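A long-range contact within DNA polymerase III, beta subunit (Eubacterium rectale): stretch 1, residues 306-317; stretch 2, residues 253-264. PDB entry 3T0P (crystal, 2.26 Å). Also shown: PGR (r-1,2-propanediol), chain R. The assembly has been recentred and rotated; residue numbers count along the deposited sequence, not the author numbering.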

# COMPACT_ATOMS: atom_id res chain seq x y z
N ASP B 306 -1.51 28.55 17.10
CA ASP B 306 -2.69 29.31 17.52
C ASP B 306 -3.82 29.11 16.53
O ASP B 306 -3.60 29.17 15.34
CB ASP B 306 -2.37 30.82 17.68
CG ASP B 306 -1.38 31.16 18.78
OD1 ASP B 306 -1.62 30.77 19.94
OD2 ASP B 306 -0.39 31.86 18.48
N ILE B 307 -5.03 28.85 17.02
CA ILE B 307 -6.21 28.70 16.18
C ILE B 307 -7.26 29.68 16.70
O ILE B 307 -7.50 29.74 17.90
CB ILE B 307 -6.76 27.23 16.14
CG1 ILE B 307 -5.65 26.21 15.78
CG2 ILE B 307 -7.96 27.11 15.17
CD1 ILE B 307 -6.14 24.72 15.78
N ASP B 308 -7.88 30.44 15.78
CA ASP B 308 -8.98 31.35 16.10
C ASP B 308 -10.21 30.55 16.51
O ASP B 308 -10.57 29.59 15.83
CB ASP B 308 -9.33 32.22 14.87
CG ASP B 308 -8.32 33.26 14.45
OD1 ASP B 308 -7.33 33.48 15.20
OD2 ASP B 308 -8.52 33.88 13.39
N ILE B 309 -10.84 30.91 17.64
CA ILE B 309 -12.04 30.21 18.13
C ILE B 309 -13.06 31.23 18.60
O ILE B 309 -12.75 32.41 18.77
CB ILE B 309 -11.72 29.21 19.29
CG1 ILE B 309 -11.19 29.93 20.54
CG2 ILE B 309 -10.77 28.08 18.83
CD1 ILE B 309 -11.11 29.13 21.76
N ASP B 310 -14.27 30.74 18.88
CA ASP B 310 -15.33 31.49 19.54
C ASP B 310 -15.56 30.72 20.84
O ASP B 310 -15.99 29.57 20.80
CB ASP B 310 -16.60 31.65 18.68
N LYS B 311 -15.14 31.31 21.97
CA LYS B 311 -15.23 30.68 23.28
C LYS B 311 -16.23 31.41 24.19
O LYS B 311 -16.21 32.63 24.30
CB LYS B 311 -13.84 30.63 23.97
CG LYS B 311 -13.87 29.96 25.36
CD LYS B 311 -12.99 30.64 26.44
CE LYS B 311 -13.44 32.01 26.83
NZ LYS B 311 -12.87 32.43 28.14
N ASP B 312 -17.06 30.62 24.88
CA ASP B 312 -18.00 31.06 25.89
C ASP B 312 -17.65 30.33 27.18
O ASP B 312 -17.40 29.12 27.15
CB ASP B 312 -19.46 30.80 25.46
CG ASP B 312 -19.89 31.54 24.21
OD1 ASP B 312 -19.78 32.80 24.19
OD2 ASP B 312 -20.40 30.88 23.27
N GLY B 313 -17.60 31.04 28.29
CA GLY B 313 -17.27 30.42 29.57
C GLY B 313 -15.83 30.61 29.98
O GLY B 313 -15.17 31.53 29.50
N LYS B 314 -15.33 29.73 30.85
CA LYS B 314 -14.01 29.87 31.46
C LYS B 314 -12.82 29.59 30.54
O LYS B 314 -12.84 28.66 29.72
CB LYS B 314 -13.88 28.91 32.65
CG LYS B 314 -14.82 29.18 33.83
CD LYS B 314 -14.78 28.03 34.84
CE LYS B 314 -15.62 28.35 36.07
NZ LYS B 314 -15.72 27.20 37.00
N ASP B 315 -11.72 30.34 30.79
CA ASP B 315 -10.42 30.02 30.19
C ASP B 315 -10.02 28.64 30.73
O ASP B 315 -10.37 28.31 31.88
CB ASP B 315 -9.35 31.07 30.54
CG ASP B 315 -9.43 32.43 29.85
OD1 ASP B 315 -10.38 32.65 29.08
OD2 ASP B 315 -8.54 33.27 30.08
N ILE B 316 -9.35 27.81 29.92
CA ILE B 316 -8.97 26.48 30.40
C ILE B 316 -7.69 25.99 29.72
O ILE B 316 -7.48 26.20 28.53
CB ILE B 316 -10.15 25.44 30.24
CG1 ILE B 316 -9.87 24.12 31.00
CG2 ILE B 316 -10.55 25.20 28.77
CD1 ILE B 316 -10.93 22.99 30.87
N MSE B 317 -6.84 25.32 30.52
CA MSE B 317 -5.68 24.60 30.03
C MSE B 317 -5.97 23.12 30.22
O MSE B 317 -6.29 22.70 31.33
CB MSE B 317 -4.40 25.02 30.71
CG MSE B 317 -3.20 24.37 30.01
SE MSE B 317 -1.48 24.83 30.77
CE MSE B 317 -1.83 24.52 32.69
C1 PGR R . -22.09 25.82 34.40
C2 PGR R . -22.06 25.11 35.77
C3 PGR R . -21.39 23.73 35.63
O1 PGR R . -22.29 27.23 34.55
O2 PGR R . -21.34 25.90 36.73
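Stretch 2 253-264: YDTKVRINKREL

Stretch 2 runs against stretch 1 as an antiparallel neighbour: its strand 255-260 lies beside strand 310-313, their N-to-C directions 169° apart and their axes approaching to 4.7 Å. Beyond Asn260, whose OD1 caps the new helix by accepting from Glu263 N at 2.9 Å, stretch 2 turns helical and leaves the strand ladder, so that the start of stretch 1 meets it largely through the side chain of Ile307.

Ile307, extended and buried, packs its CG2 3.8 Å from Ile259 CD1, while its CD1 lies 3.8 Å from Leu264 CA and 4.1 Å from Leu264 CD1; a branched aliphatic chain can touch strand and helix together. At Asp308 water links the backbones, donating to Asp308 O (2.6 Å) and accepting from Asn260 N (3.1 Å). Ile309 continues the apolar patch, its CD1 3.8 Å from Val257 CG1 and its CG2 3.7 Å from Ile259 CD1.

Regular pairing follows. Asp310 faces Arg258 in a hydrogen-bonded pair, with Arg258 N to Asp310 O at 2.8 Å and Asp310 N to Arg258 O at 3.0 Å. Lys311 opposes Val257, CA to CA 4.6 Å, without such bonds; its CG stays 4.2 Å from Val257 CG2, but the end of the chain leads away, and Lys311 NZ forms a salt bridge with Asp315 OD1 at 2.7 Å. Asp312 and Lys256 restore the ladder: Lys256 N to Asp312 O is 2.8 Å and Asp312 N to Lys256 O 2.9 Å. Asp310 (modelled only to CB), Asp312, Lys256 and Arg258 share one face of the sheet, at least partly exposed, where polar chains can stay solvated.

Gly313, at phi 99° and psi -158°, suits a place where a CB would clash with Asp254 O; its CA instead comes 3.2 Å from Asp254 O. Lys314 then fastens the end: Lys314 N donates to Asp254 O (2.9 Å), Lys314 NZ forms a salt bridge with Asp254 OD2 (3.2 Å), and Thr255 OG1 donates to Lys314 O (2.9 Å). Finally, Ile316 CG2 rests 4.1 Å from Thr255 CG2, methyl against methyl.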

# COMPACT_ATOMS: atom_id res chain seq x y z
N TYR B 253 -21.54 22.13 31.47
CA TYR B 253 -20.18 22.52 31.06
C TYR B 253 -19.86 23.93 31.54
O TYR B 253 -20.78 24.71 31.76
CB TYR B 253 -20.05 22.47 29.52
CG TYR B 253 -21.01 23.36 28.77
CD1 TYR B 253 -22.28 22.90 28.41
CD2 TYR B 253 -20.65 24.64 28.38
CE1 TYR B 253 -23.17 23.71 27.70
CE2 TYR B 253 -21.53 25.46 27.66
CZ TYR B 253 -22.78 24.98 27.31
OH TYR B 253 -23.64 25.79 26.60
N ASP B 254 -18.56 24.27 31.61
CA ASP B 254 -18.09 25.60 32.02
C ASP B 254 -17.43 26.34 30.86
O ASP B 254 -17.22 27.55 30.94
CB ASP B 254 -17.10 25.48 33.21
CG ASP B 254 -17.72 25.08 34.54
OD1 ASP B 254 -18.97 25.20 34.69
OD2 ASP B 254 -16.96 24.69 35.47
N THR B 255 -17.10 25.63 29.79
CA THR B 255 -16.45 26.19 28.61
C THR B 255 -17.05 25.57 27.35
O THR B 255 -17.20 24.35 27.27
CB THR B 255 -14.92 25.91 28.66
OG1 THR B 255 -14.38 26.25 29.95
CG2 THR B 255 -14.14 26.63 27.54
N LYS B 256 -17.36 26.41 26.35
CA LYS B 256 -17.83 25.97 25.05
C LYS B 256 -16.95 26.62 23.99
O LYS B 256 -16.76 27.83 24.01
CB LYS B 256 -19.31 26.31 24.83
CG LYS B 256 -19.85 25.82 23.49
CD LYS B 256 -21.19 26.43 23.16
CE LYS B 256 -21.64 26.04 21.78
NZ LYS B 256 -23.04 26.45 21.53
N VAL B 257 -16.40 25.81 23.08
CA VAL B 257 -15.50 26.29 22.03
C VAL B 257 -16.08 25.96 20.66
O VAL B 257 -16.40 24.81 20.38
CB VAL B 257 -14.06 25.71 22.21
CG1 VAL B 257 -13.15 26.06 21.04
CG2 VAL B 257 -13.44 26.18 23.52
N ARG B 258 -16.18 26.97 19.80
CA ARG B 258 -16.56 26.76 18.42
C ARG B 258 -15.26 26.93 17.64
O ARG B 258 -14.61 27.97 17.80
CB ARG B 258 -17.68 27.75 17.99
CG ARG B 258 -18.21 27.56 16.56
CD ARG B 258 -19.51 26.79 16.53
NE ARG B 258 -19.90 26.42 15.16
CZ ARG B 258 -21.03 25.79 14.83
NH1 ARG B 258 -21.90 25.45 15.77
NH2 ARG B 258 -21.30 25.51 13.57
N ILE B 259 -14.84 25.90 16.87
CA ILE B 259 -13.59 25.89 16.14
C ILE B 259 -13.79 25.21 14.79
O ILE B 259 -14.57 24.27 14.68
CB ILE B 259 -12.50 25.16 17.01
CG1 ILE B 259 -11.06 25.24 16.40
CG2 ILE B 259 -12.90 23.70 17.36
CD1 ILE B 259 -9.97 24.80 17.35
N ASN B 260 -13.04 25.65 13.78
CA ASN B 260 -13.05 25.04 12.46
C ASN B 260 -12.44 23.62 12.59
O ASN B 260 -11.33 23.46 13.11
CB ASN B 260 -12.27 25.94 11.48
CG ASN B 260 -12.17 25.34 10.10
OD1 ASN B 260 -11.35 24.47 9.84
ND2 ASN B 260 -13.03 25.75 9.20
N LYS B 261 -13.19 22.61 12.16
CA LYS B 261 -12.84 21.19 12.25
C LYS B 261 -11.51 20.87 11.52
O LYS B 261 -10.63 20.24 12.11
CB LYS B 261 -14.02 20.33 11.70
CG LYS B 261 -13.90 18.78 11.81
CD LYS B 261 -12.97 18.10 10.75
CE LYS B 261 -13.15 18.51 9.30
NZ LYS B 261 -14.55 18.31 8.80
N ARG B 262 -11.37 21.31 10.28
CA ARG B 262 -10.15 21.05 9.49
C ARG B 262 -8.91 21.70 10.12
O ARG B 262 -7.87 21.05 10.17
CB ARG B 262 -10.34 21.53 8.02
CG ARG B 262 -9.15 21.36 7.03
CD ARG B 262 -8.63 19.94 6.87
NE ARG B 262 -9.70 18.96 6.66
CZ ARG B 262 -9.51 17.64 6.60
NH1 ARG B 262 -8.29 17.13 6.71
NH2 ARG B 262 -10.55 16.83 6.45
N GLU B 263 -9.01 22.95 10.61
CA GLU B 263 -7.85 23.61 11.24
C GLU B 263 -7.41 22.86 12.50
O GLU B 263 -6.20 22.72 12.72
CB GLU B 263 -8.13 25.07 11.60
CG GLU B 263 -8.18 26.03 10.43
CD GLU B 263 -8.61 27.45 10.79
OE1 GLU B 263 -8.36 27.88 11.94
OE2 GLU B 263 -9.19 28.13 9.91
N LEU B 264 -8.37 22.39 13.34
CA LEU B 264 -8.05 21.66 14.55
C LEU B 264 -7.38 20.31 14.18
O LEU B 264 -6.29 20.00 14.68
CB LEU B 264 -9.30 21.45 15.45
CG LEU B 264 -9.01 20.75 16.80
CD1 LEU B 264 -7.95 21.51 17.62
CD2 LEU B 264 -10.30 20.57 17.61
O HOH W 1 -11.25 28.22 13.75
O HOH W 2 -7.12 30.15 12.75